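Local coordinates for protein GTP cyclohydrolase 1 type 2 homolog (Thermus thermophilus, PDB 2YYB) that probably binds divalent metal ions and is a GTP cyclohydrolase 1 type 2 homolog whose precise function remains unknown, at residues L139-A142 against D143-Q147; K219-A222 against A223-A227. One frame throughout, in Å; residues are numbered along the deposited sequence.

Contact 1 of 2, residues L139-A142 against D143-Q147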
# COMPACT_ATOMS: atom_id res chain seq x y z
N LEU A 139 24.63 -20.95 -32.91
CA LEU A 139 24.49 -19.81 -32.02
C LEU A 139 25.26 -18.61 -32.57
O LEU A 139 25.59 -17.69 -31.83
CB LEU A 139 24.98 -20.14 -30.61
CG LEU A 139 24.66 -19.12 -29.50
CD1 LEU A 139 23.16 -18.99 -29.33
CD2 LEU A 139 25.30 -19.55 -28.19
N GLN A 140 25.56 -18.63 -33.87
CA GLN A 140 26.26 -17.49 -34.45
C GLN A 140 25.29 -16.48 -35.00
O GLN A 140 25.49 -15.85 -36.04
CB GLN A 140 27.26 -17.94 -35.51
CG GLN A 140 28.48 -18.59 -34.86
CD GLN A 140 28.69 -18.12 -33.42
OE1 GLN A 140 27.92 -18.48 -32.52
NE2 GLN A 140 29.73 -17.33 -33.19
N VAL A 141 24.20 -16.36 -34.26
CA VAL A 141 23.17 -15.39 -34.53
C VAL A 141 23.82 -14.24 -33.77
O VAL A 141 23.38 -13.10 -33.83
CB VAL A 141 21.84 -15.78 -33.86
CG1 VAL A 141 21.56 -17.25 -34.07
CG2 VAL A 141 21.88 -15.45 -32.38
N ALA A 142 24.89 -14.58 -33.05
CA ALA A 142 25.67 -13.63 -32.27
C ALA A 142 26.46 -12.78 -33.24
O ALA A 142 26.94 -11.70 -32.89
CB ALA A 142 26.63 -14.37 -31.36
N ASP A 143 26.60 -13.27 -34.46
CA ASP A 143 27.33 -12.52 -35.46
C ASP A 143 26.41 -11.58 -36.22
O ASP A 143 26.78 -10.45 -36.51
CB ASP A 143 28.05 -13.50 -36.37
CG ASP A 143 29.13 -14.24 -35.63
OD1 ASP A 143 30.27 -13.73 -35.57
OD2 ASP A 143 28.84 -15.33 -35.08
N ARG A 144 25.19 -12.03 -36.54
CA ARG A 144 24.27 -11.15 -37.24
C ARG A 144 24.11 -9.93 -36.32
O ARG A 144 24.18 -8.77 -36.76
CB ARG A 144 22.93 -11.84 -37.48
CG ARG A 144 23.03 -13.10 -38.33
CD ARG A 144 21.65 -13.67 -38.67
NE ARG A 144 21.72 -15.02 -39.21
CZ ARG A 144 20.66 -15.81 -39.45
NH1 ARG A 144 19.43 -15.37 -39.19
NH2 ARG A 144 20.83 -17.04 -39.92
N LEU A 145 23.91 -10.20 -35.04
CA LEU A 145 23.77 -9.15 -34.05
C LEU A 145 24.93 -8.19 -34.16
O LEU A 145 24.74 -7.01 -34.41
CB LEU A 145 23.74 -9.77 -32.65
CG LEU A 145 22.37 -9.94 -31.99
CD1 LEU A 145 21.27 -10.00 -33.05
CD2 LEU A 145 22.37 -11.18 -31.11
N GLY A 146 26.14 -8.72 -34.00
CA GLY A 146 27.33 -7.90 -34.08
C GLY A 146 27.46 -7.03 -35.33
O GLY A 146 27.90 -5.89 -35.24
N GLN A 147 27.09 -7.56 -36.49
CA GLN A 147 27.21 -6.76 -37.70
C GLN A 147 25.98 -5.86 -37.85
O GLN A 147 26.01 -4.86 -38.56
CB GLN A 147 27.43 -7.65 -38.95
CG GLN A 147 26.34 -8.68 -39.27
CD GLN A 147 25.08 -8.07 -39.86
OE1 GLN A 147 25.14 -7.08 -40.60
NE2 GLN A 147 23.93 -8.67 -39.55
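Gln140 and Asp143 cross at a slant where the chain enters the short helix 141-147. The bent Gln140 chain runs past one carboxylate oxygen, its CB lying 3.1 Å from Asp143 OD2, and the amide and carboxylate planes are turned 67° against each other. Asp143 turns its carboxylate back toward Gln140 because CG stands anti to its own carbonyl carbon (chi1 -66°). The backbones of the two residues are linked as well, by a weak hydrogen bond from Asp143 N to Gln140 O of 3.2 Å. An aspartate suits this first turn, since its negative charge probably interacts well with the positive end of the helix dipole. Replacing Asp143 by an alanine would probably deprive the helix start of that charge and leave the Gln140 side chain freer to turn.

Val141 O accepts Leu145 N at 3.2 Å, a bond spanning four residues, with a nearly straight N-H...O angle of 167°. The leucine side chain also flanks this carbonyl, CD2 lying 3.5 Å from Val141 O. Beyond it the two apolar side chains only just meet, Val141 CG2 to Leu145 CD2 measuring 4.5 Å. Branched aliphatic residues fit here because both are buried.

Ala142 O takes Gly146 N at 3.3 Å. The small methyl of Ala142 suits a buried position where the helix lies close to a proline.

Around this turn, Ala142 and Leu145 rest on Pro153, and Leu145 also touches Leu116, whose carbonyl oxygen accepts a hydrogen bond from Arg144 NH1. Just before the helix, Leu139 packs on Val163 of a loop and on Val155 and Gln157 of strand 154-157.

Contact 2 of 2, residues K219-A222 against A223-A227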
# COMPACT_ATOMS: atom_id res chain seq x y z
N LYS A 219 14.24 4.93 -34.70
CA LYS A 219 14.49 5.00 -36.14
C LYS A 219 13.26 4.61 -36.94
O LYS A 219 12.82 5.36 -37.81
CB LYS A 219 15.69 4.14 -36.55
CG LYS A 219 17.04 4.71 -36.15
CD LYS A 219 18.19 3.85 -36.66
CE LYS A 219 19.54 4.41 -36.25
NZ LYS A 219 20.65 3.51 -36.72
N ALA A 220 12.69 3.44 -36.66
CA ALA A 220 11.51 3.02 -37.40
C ALA A 220 10.45 4.12 -37.30
O ALA A 220 9.99 4.64 -38.32
CB ALA A 220 10.97 1.68 -36.87
N LEU A 221 10.09 4.50 -36.07
CA LEU A 221 9.09 5.55 -35.85
C LEU A 221 9.31 6.78 -36.74
O LEU A 221 8.40 7.23 -37.42
CB LEU A 221 9.09 6.00 -34.39
CG LEU A 221 7.76 6.14 -33.63
CD1 LEU A 221 7.99 7.06 -32.43
CD2 LEU A 221 6.68 6.71 -34.53
N ALA A 222 10.53 7.33 -36.74
CA ALA A 222 10.81 8.51 -37.55
C ALA A 222 10.59 8.24 -39.03
O ALA A 222 10.03 9.08 -39.73
CB ALA A 222 12.23 9.00 -37.31
N ALA A 223 11.02 7.07 -39.50
CA ALA A 223 10.88 6.67 -40.91
C ALA A 223 9.41 6.52 -41.29
O ALA A 223 9.01 6.78 -42.43
CB ALA A 223 11.59 5.36 -41.15
N HIS A 224 8.62 6.08 -40.32
CA HIS A 224 7.19 5.91 -40.51
C HIS A 224 6.57 7.28 -40.74
O HIS A 224 5.82 7.47 -41.69
CB HIS A 224 6.58 5.26 -39.27
CG HIS A 224 5.09 5.15 -39.31
ND1 HIS A 224 4.41 4.52 -40.33
CD2 HIS A 224 4.15 5.52 -38.41
CE1 HIS A 224 3.12 4.50 -40.05
NE2 HIS A 224 2.93 5.11 -38.89
N LEU A 225 6.91 8.24 -39.88
CA LEU A 225 6.35 9.57 -40.02
C LEU A 225 6.77 10.24 -41.32
O LEU A 225 6.05 11.09 -41.83
CB LEU A 225 6.73 10.46 -38.83
CG LEU A 225 6.29 10.03 -37.42
CD1 LEU A 225 6.96 10.94 -36.39
CD2 LEU A 225 4.78 10.10 -37.29
N GLU A 226 7.91 9.87 -41.88
CA GLU A 226 8.34 10.48 -43.14
C GLU A 226 7.60 9.87 -44.32
O GLU A 226 7.46 10.49 -45.38
CB GLU A 226 9.83 10.29 -43.38
CG GLU A 226 10.29 10.85 -44.72
CD GLU A 226 11.80 10.80 -44.88
OE1 GLU A 226 12.35 11.66 -45.61
OE2 GLU A 226 12.45 9.90 -44.29
N ALA A 227 7.13 8.64 -44.13
CA ALA A 227 6.42 7.93 -45.16
C ALA A 227 5.00 8.43 -45.22
O ALA A 227 4.41 8.51 -46.29
CB ALA A 227 6.43 6.43 -44.87
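Four successive backbone hydrogen bonds, each spanning four residues, join Lys219-Ala222 to Ala223-Ala227 as a continuous piece of alpha-helix. Ala223 N reaches Lys219 O at 3.0 Å and His224 N reaches Ala220 O at 2.8 Å. Leu225 N then binds Leu221 O at 3.0 Å, and Glu226 N binds Ala222 O at 3.1 Å with a more bent N-H...O angle of 137°.

Beside these bonds, side-chain carbons lie against carbonyl oxygens of the preceding turn. Ala223 CB is 3.3 Å from Ala220 O, and His224 CB comes equally near Leu221 O. The histidine CG is anti to its backbone N (chi1 175°), which swings the imidazole out from the helix toward helix 3-13.

Apolar contact across the turn is carried by two leucines, Leu221 CD2 lying 4.4 Å from Leu225 CG. Both are buried, and they extend the same apolar face onto Leu10 and Ile62. Ala222, whose methyl needs little space, sits close to Val39, Ala41 and Trp233.

The chemistry is that of an amphipathic helix: the carbonyls of Lys219 to Ala222 are each bonded to an amide one turn on, and Leu221, Leu225 and Ala222 form the buried side, while Ala223 and Ala227 lie toward solvent. The partly exposed His224 and Lys219 use aromatic partners: His224 NE2 is hydrogen-bonded to Tyr9 OH and its ring stacks with Tyr13, and Lys219 makes a cation-pi contact with Phe235.

In the fold
Contact 1 comes first along the chain and closes before contact 2 opens; their centres are 26 Å apart, the nearest atoms about 10 Å, and the two do not touch. Each involves a single helix, 141-147 or 216-229, and each contact lies beside a different mixed sheet. Contact 1 borders strand 154-157 at the edge of the four-stranded sheet, through Leu139 just ahead of its helix, whereas contact 2 lies on strands 39-42, 60-63 and 233-235 of the five-stranded one. Contact 2 is nearer the predicted metal-binding residues, Leu221 being about 8 Å from His64 between side chains. The contacts thus sit beside two different sheets of one NIF3-family chain.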